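Local structure of beta-galactosidase (Geobacillus stearothermophilus, 5DFA) at residues Gly63-Glu68 with Gln134-Leu139; Ala171-Leu176 with Gln205-Ser210; Leu220-Lys225 with Asn422-Asp427. The protein probably hydrolyses terminal non-reducing beta-D-galactose residues of beta-D-galactosides, as a zinc-binding member of glycosyl hydrolase family 42. The protein carries 1 engineered substitution. One frame throughout, in Å; residues are numbered along the deposited sequence.

Contact 1 (Gly63-Glu68 with Gln134-Leu139); sequences GVYRFE and QHINRL
Tyr65 presents one face of its ring to Leu139, and the two side chains meet at about a right angle. The leucine methyl CD1 sits over that face, 3.9 Å from the ring centroid and 30° off the normal, in a CH-pi contact. It is shifted toward the hydroxyl-bearing half: Leu139 CD1 lies 3.5 Å from both CE1 and CZ of Tyr65. Ile136 comes to the same ring obliquely, its CD1 4.0 Å from Tyr65 CE1. With CG1 anti to the backbone N (chi1 -171°), this methyl reaches the loop and faces both aromatic residues, Phe67 CZ being the more distant. Farther out, the Tyr65 hydroxyl approaches the imidazole of His135, with OH 3.8 Å from CE1, a van der Waals touch toward the more exposed side of the contact.

Phe67 works deeper down. Its leading atom CZ rests 4.1 Å from Leu139 CB, and the two side chains again cross at about a right angle. The ring also meets Leu140 and, about a turn on, Arg143 and Tyr144 of helix 127-144, while Leu58 of helix 55-58 also packs against it. Ile136 in turn touches Trp55.

The loop that leads into helix 68-79 is thus laid against helix 127-144, the helix following the third strand of the TIM barrel. The contact is mostly apolar, with neither a hydrogen bond nor an ion pair between 63-68 and 134-139, so between these two segments shape and apolar packing do the work, while bonds such as Gly63 N to Glu59 and the backbone bond of Arg66 with Leu58 also hold the loop.

Contact 2 (Ala171-Leu176 with Gln205-Ser210); sequences AFREWL and QIESPS
Arg173 leaves its helix with CG anti to the carbonyl carbon (chi1 -67°) and then runs extended from CG to NE, which carries the guanidinium across to the backbone of Ile206. There NE gives a weak hydrogen bond to Ile206 O, 2.8 Å long but bent to 127° at the hydrogen. Arg173 NH2 lies 3.1 Å from Glu207 OE2, a salt bridge whose hydrogen-bond geometry is again weak. The carboxylate oxygen comes in at the guanidinium edge, but the two groups are turned 58° apart, short of a flat bidentate pairing. Glu207 is modelled in two conformers, so this pairing is the less certain of the two. Both charges have further partners: Glu207 OE1 pairs with Arg111, and Arg173 NH1 with Glu170.

Beside this polar patch the contact is oily. Leu176 and Ile206 reach toward each other tip to tip, with CD1 of the leucine 3.7 Å from CG2 of the isoleucine. The same Leu176 methyl lies above one face of the Phe172 ring, offset toward the rim. Phe172 turns an edge to the backbone carbonyl carbon of Glu207 and stacks edge-to-face on Trp224, while Leu187 touches both Leu176 and Ile206.

Helix 166-179 belongs to the excursion between barrel strand 150-154 and helix 218-239, which supplies Cys163, Cys165 and Cys168, three of the four zinc ligands; Cys123 completes the site from earlier in the chain. Cys168 lies on the same helix, its side chain about 6 Å from that of Phe172, so the arrangement is one flank of a Cys4 zinc-binding elaboration of the barrel.

Contact 3 (Leu220-Lys225 with Asn422-Asp427); sequences LNLDWK and NWALND
The helical segments 220-225 and 422-427 (of helices 218-239 and 419-427) run roughly antiparallel, at 147° between their directions, with their axes approaching to 9.9 Å. This is helix-on-helix packing across a domain boundary: the first belongs to the helix after the fourth strand of the TIM barrel, the second to the trimerisation domain. The backbones come nearest at Leu222 and Ala424, whose CA atoms are 6.4 Å apart.

Lys225 and Trp423 slide past each other in opposite directions. The lysine methylenes cover one face of the indole: CB is 3.6 Å from Trp423 CE3, and CD lies 3.7 Å from the centroid of the five-membered ring in a CH-pi contact. Lys225 is modelled in two conformers; the one described here gives this contact. The indole is steadied by NE1, bonded to Gln267 O. Leu222 fills in at the indole edge, its CD1 4.0 Å from Trp423 CB.

At the far end Asp427, with CG anti to the backbone N (chi1 -168°), swings its carboxylate toward Asn221. Its OD2 also bonds His218 ND1, and Asn221 ND2 meets OD2 on the syn side, somewhat out of the carboxylate plane, 2.9 Å away and nearly straight at 173°.

Contacts 2 and 3 are neighbours, their centres 14 Å apart, and they touch directly: Pro209 CB lies 3.2 Å from Asn221 OD1, and Ser208 CB 3.5 Å from Trp224 CZ3. The 205-210 loop is therefore packed against the same barrel helix that meets the trimerisation domain, Asn221 touching both, so the excursion that brings three of the zinc ligands, the barrel helix and the trimerisation domain are in continuous contact. Contact 2 is the one near the metal, with the Ser208 side chain about 9 Å from the zinc ion. Contact 1 stands apart, its centre 35 Å from that of contact 2 and 39 Å from that of contact 3. Contacts 1 and 3 both lie away from the predicted proton donor Glu158 and the predicted nucleophile position, occupied here by the engineered Ala322.

Contact 1 (Gly63-Glu68 with Gln134-Leu139)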
loop_
_atom_site.group_PDB
_atom_site.type_symbol
_atom_site.label_atom_id
_atom_site.label_comp_id
_atom_site.label_asym_id
_atom_site.label_seq_id
_atom_site.Cartn_x
_atom_site.Cartn_y
_atom_site.Cartn_z
ATOM N N GLY A 63 -23.002 -25.626 -28.973
ATOM C CA GLY A 63 -23.431 -26.496 -30.050
ATOM C C GLY A 63 -23.837 -25.749 -31.304
ATOM O O GLY A 63 -24.170 -26.360 -32.319
ATOM N N VAL A 64 -23.815 -24.424 -31.231
ATOM C CA VAL A 64 -24.109 -23.589 -32.388
ATOM C C VAL A 64 -22.820 -22.945 -32.879
ATOM O O VAL A 64 -22.241 -22.104 -32.195
ATOM C CB VAL A 64 -25.144 -22.502 -32.056
ATOM C CG1 VAL A 64 -25.499 -21.713 -33.306
ATOM C CG2 VAL A 64 -26.386 -23.127 -31.441
ATOM N N TYR A 65 -22.371 -23.343 -34.064
ATOM C CA TYR A 65 -21.060 -22.927 -34.548
ATOM C C TYR A 65 -21.121 -21.971 -35.737
ATOM O O TYR A 65 -22.017 -22.053 -36.577
ATOM C CB TYR A 65 -20.227 -24.157 -34.910
ATOM C CG TYR A 65 -19.946 -25.054 -33.727
ATOM C CD1 TYR A 65 -18.909 -24.768 -32.847
ATOM C CD2 TYR A 65 -20.721 -26.181 -33.484
ATOM C CE1 TYR A 65 -18.650 -25.582 -31.761
ATOM C CE2 TYR A 65 -20.468 -27.002 -32.400
ATOM C CZ TYR A 65 -19.431 -26.697 -31.542
ATOM O OH TYR A 65 -19.176 -27.511 -30.462
ATOM N N ARG A 66 -20.150 -21.064 -35.787
ATOM C CA ARG A 66 -20.042 -20.082 -36.860
ATOM C C ARG A 66 -18.624 -20.075 -37.423
ATOM O O ARG A 66 -17.790 -19.269 -37.012
ATOM C CB ARG A 66 -20.414 -18.686 -36.353
ATOM C CG ARG A 66 -21.828 -18.568 -35.805
ATOM C CD ARG A 66 -22.849 -18.450 -36.923
ATOM N NE ARG A 66 -24.207 -18.292 -36.410
ATOM C CZ ARG A 66 -25.079 -19.287 -36.283
ATOM N NH1 ARG A 66 -24.739 -20.520 -36.638
ATOM N NH2 ARG A 66 -26.293 -19.051 -35.804
ATOM N N PHE A 67 -18.354 -20.975 -38.363
ATOM C CA PHE A 67 -17.006 -21.131 -38.903
ATOM C C PHE A 67 -16.805 -20.407 -40.231
ATOM O O PHE A 67 -15.686 -20.347 -40.742
ATOM C CB PHE A 67 -16.674 -22.615 -39.084
ATOM C CG PHE A 67 -16.386 -23.337 -37.799
ATOM C CD1 PHE A 67 -15.208 -23.104 -37.109
ATOM C CD2 PHE A 67 -17.285 -24.258 -37.288
ATOM C CE1 PHE A 67 -14.936 -23.770 -35.928
ATOM C CE2 PHE A 67 -17.017 -24.928 -36.110
ATOM C CZ PHE A 67 -15.842 -24.683 -35.428
ATOM N N GLU A 68 -17.884 -19.860 -40.785
ATOM C CA GLU A 68 -17.841 -19.245 -42.110
ATOM C C GLU A 68 -16.881 -18.060 -42.176
ATOM O O GLU A 68 -16.086 -17.954 -43.110
ATOM C CB GLU A 68 -19.239 -18.796 -42.542
ATOM C CG GLU A 68 -20.249 -19.925 -42.697
ATOM C CD GLU A 68 -20.852 -20.358 -41.375
ATOM O OE1 GLU A 68 -20.976 -19.507 -40.469
ATOM O OE2 GLU A 68 -21.199 -21.550 -41.241
ATOM N N GLN A 134 -10.686 -29.261 -25.623
ATOM C CA GLN A 134 -10.150 -30.251 -26.550
ATOM C C GLN A 134 -11.115 -30.475 -27.708
ATOM O O GLN A 134 -10.696 -30.755 -28.833
ATOM C CB GLN A 134 -9.860 -31.577 -25.841
ATOM C CG GLN A 134 -9.133 -32.582 -26.726
ATOM C CD GLN A 134 -8.969 -33.939 -26.074
ATOM O OE1 GLN A 134 -9.745 -34.860 -26.330
ATOM N NE2 GLN A 134 -7.948 -34.075 -25.236
ATOM N N HIS A 135 -12.409 -30.347 -27.430
ATOM C CA HIS A 135 -13.431 -30.498 -28.459
ATOM C C HIS A 135 -13.282 -29.412 -29.519
ATOM O O HIS A 135 -13.195 -29.707 -30.711
ATOM C CB HIS A 135 -14.834 -30.451 -27.844
ATOM C CG HIS A 135 -15.935 -30.775 -28.808
ATOM N ND1 HIS A 135 -16.027 -30.213 -30.062
ATOM C CD2 HIS A 135 -17.003 -31.604 -28.694
ATOM C CE1 HIS A 135 -17.094 -30.684 -30.683
ATOM N NE2 HIS A 135 -17.702 -31.531 -29.870
ATOM N N ILE A 136 -13.258 -28.159 -29.078
ATOM C CA ILE A 136 -13.185 -27.030 -29.997
ATOM C C ILE A 136 -11.862 -27.036 -30.766
ATOM O O ILE A 136 -11.802 -26.601 -31.915
ATOM C CB ILE A 136 -13.374 -25.680 -29.253
ATOM C CG1 ILE A 136 -13.530 -24.528 -30.248
ATOM C CG2 ILE A 136 -12.237 -25.417 -28.275
ATOM C CD1 ILE A 136 -14.786 -24.611 -31.082
ATOM N N ASN A 137 -10.809 -27.555 -30.139
ATOM C CA ASN A 137 -9.519 -27.699 -30.805
ATOM C C ASN A 137 -9.592 -28.738 -31.915
ATOM O O ASN A 137 -9.012 -28.560 -32.986
ATOM C CB ASN A 137 -8.427 -28.078 -29.803
ATOM C CG ASN A 137 -8.057 -26.933 -28.882
ATOM O OD1 ASN A 137 -8.676 -25.870 -28.913
ATOM N ND2 ASN A 137 -7.048 -27.150 -28.045
ATOM N N ARG A 138 -10.312 -29.823 -31.649
ATOM C CA ARG A 138 -10.488 -30.888 -32.629
ATOM C C ARG A 138 -11.266 -30.387 -33.840
ATOM O O ARG A 138 -10.929 -30.710 -34.979
ATOM C CB ARG A 138 -11.198 -32.087 -31.999
ATOM C CG ARG A 138 -11.437 -33.241 -32.959
ATOM C CD ARG A 138 -11.931 -34.476 -32.225
ATOM N NE ARG A 138 -11.026 -34.861 -31.146
ATOM C CZ ARG A 138 -9.950 -35.623 -31.308
ATOM N NH1 ARG A 138 -9.637 -36.087 -32.510
ATOM N NH2 ARG A 138 -9.184 -35.921 -30.266
ATOM N N LEU A 139 -12.305 -29.596 -33.587
ATOM C CA LEU A 139 -13.096 -29.002 -34.659
ATOM C C LEU A 139 -12.232 -28.115 -35.548
ATOM O O LEU A 139 -12.333 -28.162 -36.774
ATOM C CB LEU A 139 -14.261 -28.196 -34.084
ATOM C CG LEU A 139 -15.366 -28.996 -33.394
ATOM C CD1 LEU A 139 -16.498 -28.080 -32.966
ATOM C CD2 LEU A 139 -15.882 -30.098 -34.305
#

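Contact 2 (Ala171-Leu176 with Gln205-Ser210)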
loop_
_atom_site.group_PDB
_atom_site.type_symbol
_atom_site.label_atom_id
_atom_site.label_comp_id
_atom_site.label_asym_id
_atom_site.label_seq_id
_atom_site.Cartn_x
_atom_site.Cartn_y
_atom_site.Cartn_z
ATOM N N ALA A 171 -6.133 -32.975 -6.669
ATOM C CA ALA A 171 -5.150 -33.168 -7.729
ATOM C C ALA A 171 -3.746 -32.929 -7.189
ATOM O O ALA A 171 -2.793 -33.610 -7.572
ATOM C CB ALA A 171 -5.438 -32.245 -8.900
ATOM N N PHE A 172 -3.629 -31.957 -6.289
ATOM C CA PHE A 172 -2.356 -31.641 -5.652
ATOM C C PHE A 172 -1.914 -32.770 -4.728
ATOM O O PHE A 172 -0.724 -33.067 -4.620
ATOM C CB PHE A 172 -2.465 -30.327 -4.875
ATOM C CG PHE A 172 -1.188 -29.907 -4.203
ATOM C CD1 PHE A 172 0.015 -29.934 -4.889
ATOM C CD2 PHE A 172 -1.192 -29.473 -2.888
ATOM C CE1 PHE A 172 1.190 -29.543 -4.274
ATOM C CE2 PHE A 172 -0.020 -29.081 -2.266
ATOM C CZ PHE A 172 1.172 -29.117 -2.960
ATOM N N ARG A 173 -2.880 -33.401 -4.065
ATOM C CA ARG A 173 -2.590 -34.511 -3.164
ATOM C C ARG A 173 -2.134 -35.745 -3.938
ATOM O O ARG A 173 -1.215 -36.445 -3.514
ATOM C CB ARG A 173 -3.814 -34.841 -2.309
ATOM C CG ARG A 173 -4.184 -33.746 -1.323
ATOM C CD ARG A 173 -5.334 -34.165 -0.424
ATOM N NE ARG A 173 -5.810 -33.056 0.397
ATOM C CZ ARG A 173 -6.925 -32.374 0.156
ATOM N NH1 ARG A 173 -7.687 -32.691 -0.881
ATOM N NH2 ARG A 173 -7.281 -31.376 0.953
ATOM N N GLU A 174 -2.780 -36.006 -5.071
ATOM C CA GLU A 174 -2.383 -37.107 -5.941
ATOM C C GLU A 174 -0.980 -36.872 -6.489
ATOM O O GLU A 174 -0.166 -37.793 -6.567
ATOM C CB GLU A 174 -3.376 -37.275 -7.093
ATOM C CG GLU A 174 -4.731 -37.815 -6.670
ATOM C CD GLU A 174 -4.621 -39.111 -5.889
ATOM O OE1 GLU A 174 -4.018 -40.071 -6.413
ATOM O OE2 GLU A 174 -5.138 -39.169 -4.753
ATOM N N TRP A 175 -0.708 -35.626 -6.859
ATOM C CA TRP A 175 0.598 -35.226 -7.366
ATOM C C TRP A 175 1.678 -35.430 -6.307
ATOM O O TRP A 175 2.798 -35.838 -6.618
ATOM C CB TRP A 175 0.559 -33.764 -7.820
ATOM C CG TRP A 175 1.842 -33.263 -8.411
ATOM C CD1 TRP A 175 2.210 -33.303 -9.725
ATOM C CD2 TRP A 175 2.919 -32.631 -7.712
ATOM N NE1 TRP A 175 3.453 -32.741 -9.885
ATOM C CE2 TRP A 175 3.910 -32.320 -8.664
ATOM C CE3 TRP A 175 3.144 -32.300 -6.371
ATOM C CZ2 TRP A 175 5.108 -31.695 -8.319
ATOM C CZ3 TRP A 175 4.333 -31.680 -6.032
ATOM C CH2 TRP A 175 5.299 -31.383 -7.001
ATOM N N LEU A 176 1.332 -35.148 -5.054
ATOM C CA LEU A 176 2.262 -35.312 -3.942
ATOM C C LEU A 176 2.515 -36.784 -3.637
ATOM O O LEU A 176 3.636 -37.172 -3.308
ATOM C CB LEU A 176 1.733 -34.603 -2.693
ATOM C CG LEU A 176 1.924 -33.086 -2.642
ATOM C CD1 LEU A 176 1.271 -32.505 -1.399
ATOM C CD2 LEU A 176 3.401 -32.728 -2.692
ATOM N N GLN A 205 -5.109 -33.903 5.053
ATOM C CA GLN A 205 -4.798 -32.709 5.831
ATOM C C GLN A 205 -4.026 -31.685 5.005
ATOM O O GLN A 205 -4.066 -30.488 5.290
ATOM C CB GLN A 205 -3.997 -33.082 7.080
ATOM C CG GLN A 205 -4.769 -33.928 8.079
ATOM C CD GLN A 205 -3.864 -34.605 9.088
ATOM O OE1 GLN A 205 -2.643 -34.459 9.040
ATOM N NE2 GLN A 205 -4.459 -35.354 10.008
ATOM N N ILE A 206 -3.327 -32.161 3.982
ATOM C CA ILE A 206 -2.504 -31.294 3.147
ATOM C C ILE A 206 -3.342 -30.478 2.168
ATOM O O ILE A 206 -4.185 -31.019 1.453
ATOM C CB ILE A 206 -1.464 -32.105 2.348
ATOM C CG1 ILE A 206 -0.634 -32.984 3.285
ATOM C CG2 ILE A 206 -0.565 -31.176 1.545
ATOM C CD1 ILE A 206 0.320 -33.913 2.560
ATOM N N GLU A 207 -3.109 -29.169 2.148
ATOM C CA GLU A 207 -3.786 -28.271 1.217
ATOM C C GLU A 207 -2.824 -27.222 0.675
ATOM O O GLU A 207 -1.775 -26.966 1.270
ATOM C CB GLU A 207 -4.977 -27.583 1.891
ATOM C CG GLU A 207 -6.178 -28.482 2.118
ATOM C CD GLU A 207 -7.477 -27.836 1.676
ATOM O OE1 GLU A 207 -7.477 -26.613 1.421
ATOM O OE2 GLU A 207 -8.496 -28.551 1.580
ATOM N N SER A 208 -3.192 -26.613 -0.447
ATOM C CA SER A 208 -2.387 -25.568 -1.068
ATOM C C SER A 208 -2.167 -24.404 -0.106
ATOM O O SER A 208 -2.993 -24.162 0.774
ATOM C CB SER A 208 -3.061 -25.070 -2.351
ATOM O OG SER A 208 -4.242 -24.344 -2.059
ATOM N N PRO A 209 -1.044 -23.685 -0.265
ATOM C CA PRO A 209 -0.774 -22.529 0.595
ATOM C C PRO A 209 -1.844 -21.448 0.473
ATOM O O PRO A 209 -2.536 -21.374 -0.543
ATOM C CB PRO A 209 0.581 -22.019 0.089
ATOM C CG PRO A 209 0.723 -22.587 -1.284
ATOM C CD PRO A 209 0.043 -23.917 -1.229
ATOM N N SER A 210 -1.975 -20.624 1.506
ATOM C CA SER A 210 -3.013 -19.603 1.541
ATOM C C SER A 210 -2.657 -18.480 2.510
ATOM O O SER A 210 -2.023 -18.721 3.538
ATOM C CB SER A 210 -4.355 -20.229 1.930
ATOM O OG SER A 210 -5.377 -19.252 2.000
#

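Contact 3 (Leu220-Lys225 with Asn422-Asp427)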
loop_
_atom_site.group_PDB
_atom_site.type_symbol
_atom_site.label_atom_id
_atom_site.label_comp_id
_atom_site.label_asym_id
_atom_site.label_seq_id
_atom_site.Cartn_x
_atom_site.Cartn_y
_atom_site.Cartn_z
ATOM N N LEU A 220 6.223 -26.726 1.081
ATOM C CA LEU A 220 4.862 -26.742 0.560
ATOM C C LEU A 220 4.683 -25.686 -0.528
ATOM O O LEU A 220 4.102 -25.958 -1.578
ATOM C CB LEU A 220 3.855 -26.517 1.690
ATOM C CG LEU A 220 2.399 -26.252 1.296
ATOM C CD1 LEU A 220 1.805 -27.443 0.555
ATOM C CD2 LEU A 220 1.572 -25.914 2.526
ATOM N N ASN A 221 5.190 -24.485 -0.269
ATOM C CA ASN A 221 5.108 -23.392 -1.233
ATOM C C ASN A 221 5.842 -23.726 -2.526
ATOM O O ASN A 221 5.363 -23.424 -3.620
ATOM C CB ASN A 221 5.675 -22.104 -0.634
ATOM C CG ASN A 221 4.917 -21.650 0.599
ATOM O OD1 ASN A 221 3.748 -21.992 0.785
ATOM N ND2 ASN A 221 5.578 -20.870 1.446
ATOM N N LEU A 222 7.003 -24.356 -2.389
ATOM C CA LEU A 222 7.820 -24.727 -3.537
ATOM C C LEU A 222 7.158 -25.830 -4.361
ATOM O O LEU A 222 7.059 -25.728 -5.583
ATOM C CB LEU A 222 9.209 -25.172 -3.078
ATOM C CG LEU A 222 10.216 -25.502 -4.179
ATOM C CD1 LEU A 222 10.455 -24.290 -5.065
ATOM C CD2 LEU A 222 11.521 -25.998 -3.577
ATOM N N ASP A 223 6.706 -26.884 -3.685
ATOM C CA ASP A 223 6.053 -28.001 -4.361
ATOM C C ASP A 223 4.732 -27.578 -4.997
ATOM O O ASP A 223 4.313 -28.147 -6.006
ATOM C CB ASP A 223 5.816 -29.159 -3.388
ATOM C CG ASP A 223 7.006 -30.096 -3.299
ATOM O OD1 ASP A 223 7.962 -29.922 -4.083
ATOM O OD2 ASP A 223 6.983 -31.012 -2.449
ATOM N N TRP A 224 4.078 -26.581 -4.407
ATOM C CA TRP A 224 2.836 -26.061 -4.963
ATOM C C TRP A 224 3.092 -25.399 -6.312
ATOM O O TRP A 224 2.351 -25.620 -7.268
ATOM C CB TRP A 224 2.178 -25.070 -4.002
ATOM C CG TRP A 224 1.000 -24.362 -4.598
ATOM C CD1 TRP A 224 0.908 -23.036 -4.901
ATOM C CD2 TRP A 224 -0.252 -24.949 -4.979
ATOM N NE1 TRP A 224 -0.325 -22.757 -5.439
ATOM C CE2 TRP A 224 -1.054 -23.914 -5.499
ATOM C CE3 TRP A 224 -0.770 -26.246 -4.929
ATOM C CZ2 TRP A 224 -2.349 -24.138 -5.965
ATOM C CZ3 TRP A 224 -2.056 -26.465 -5.393
ATOM C CH2 TRP A 224 -2.830 -25.416 -5.904
ATOM N N LYS A 225 4.147 -24.591 -6.381
ATOM C CA LYS A 225 4.519 -23.939 -7.629
ATOM C C LYS A 225 4.888 -24.972 -8.689
ATOM O O LYS A 225 4.564 -24.804 -9.867
ATOM C CB LYS A 225 5.677 -22.966 -7.408
ATOM C CG LYS A 225 5.333 -21.803 -6.492
ATOM C CD LYS A 225 6.445 -20.769 -6.461
ATOM C CE LYS A 225 6.140 -19.666 -5.460
ATOM N NZ LYS A 225 4.835 -19.005 -5.740
ATOM N N ASN A 422 14.817 -19.385 -8.186
ATOM C CA ASN A 422 14.186 -18.077 -8.085
ATOM C C ASN A 422 13.011 -18.110 -7.112
ATOM O O ASN A 422 12.823 -17.191 -6.315
ATOM C CB ASN A 422 13.719 -17.606 -9.465
ATOM C CG ASN A 422 13.590 -16.098 -9.560
ATOM O OD1 ASN A 422 13.368 -15.416 -8.561
ATOM N ND2 ASN A 422 13.723 -15.571 -10.771
ATOM N N TRP A 423 12.230 -19.184 -7.183
ATOM C CA TRP A 423 11.086 -19.376 -6.300
ATOM C C TRP A 423 11.503 -19.510 -4.838
ATOM O O TRP A 423 11.034 -18.761 -3.979
ATOM C CB TRP A 423 10.293 -20.614 -6.725
ATOM C CG TRP A 423 9.579 -20.459 -8.030
ATOM C CD1 TRP A 423 9.305 -19.293 -8.682
ATOM C CD2 TRP A 423 9.048 -21.510 -8.848
ATOM N NE1 TRP A 423 8.633 -19.551 -9.852
ATOM C CE2 TRP A 423 8.464 -20.905 -9.979
ATOM C CE3 TRP A 423 9.011 -22.903 -8.733
ATOM C CZ2 TRP A 423 7.848 -21.643 -10.987
ATOM C CZ3 TRP A 423 8.398 -23.635 -9.736
ATOM C CH2 TRP A 423 7.826 -23.004 -10.847
ATOM N N ALA A 424 12.381 -20.470 -4.565
ATOM C CA ALA A 424 12.808 -20.764 -3.201
ATOM C C ALA A 424 13.518 -19.577 -2.558
ATOM O O ALA A 424 13.310 -19.287 -1.380
ATOM C CB ALA A 424 13.712 -21.986 -3.185
ATOM N N LEU A 425 14.352 -18.895 -3.336
ATOM C CA LEU A 425 15.097 -17.747 -2.836
ATOM C C LEU A 425 14.163 -16.600 -2.463
ATOM O O LEU A 425 14.355 -15.941 -1.441
ATOM C CB LEU A 425 16.119 -17.278 -3.874
ATOM C CG LEU A 425 16.968 -16.059 -3.507
ATOM C CD1 LEU A 425 17.690 -16.281 -2.188
ATOM C CD2 LEU A 425 17.957 -15.745 -4.620
ATOM N N ASN A 426 13.152 -16.369 -3.293
ATOM C CA ASN A 426 12.193 -15.297 -3.047
ATOM C C ASN A 426 11.308 -15.565 -1.834
ATOM O O ASN A 426 10.906 -14.638 -1.133
ATOM C CB ASN A 426 11.316 -15.073 -4.282
ATOM C CG ASN A 426 11.941 -14.115 -5.276
ATOM O OD1 ASN A 426 12.874 -13.381 -4.948
ATOM N ND2 ASN A 426 11.424 -14.113 -6.498
ATOM N N ASP A 427 11.010 -16.836 -1.588
ATOM C CA ASP A 427 10.126 -17.218 -0.492
ATOM C C ASP A 427 10.871 -17.319 0.838
ATOM O O ASP A 427 10.255 -17.357 1.902
ATOM C CB ASP A 427 9.438 -18.549 -0.806
ATOM C CG ASP A 427 8.294 -18.851 0.143
ATOM O OD1 ASP A 427 7.408 -17.985 0.302
ATOM O OD2 ASP A 427 8.284 -19.952 0.735
#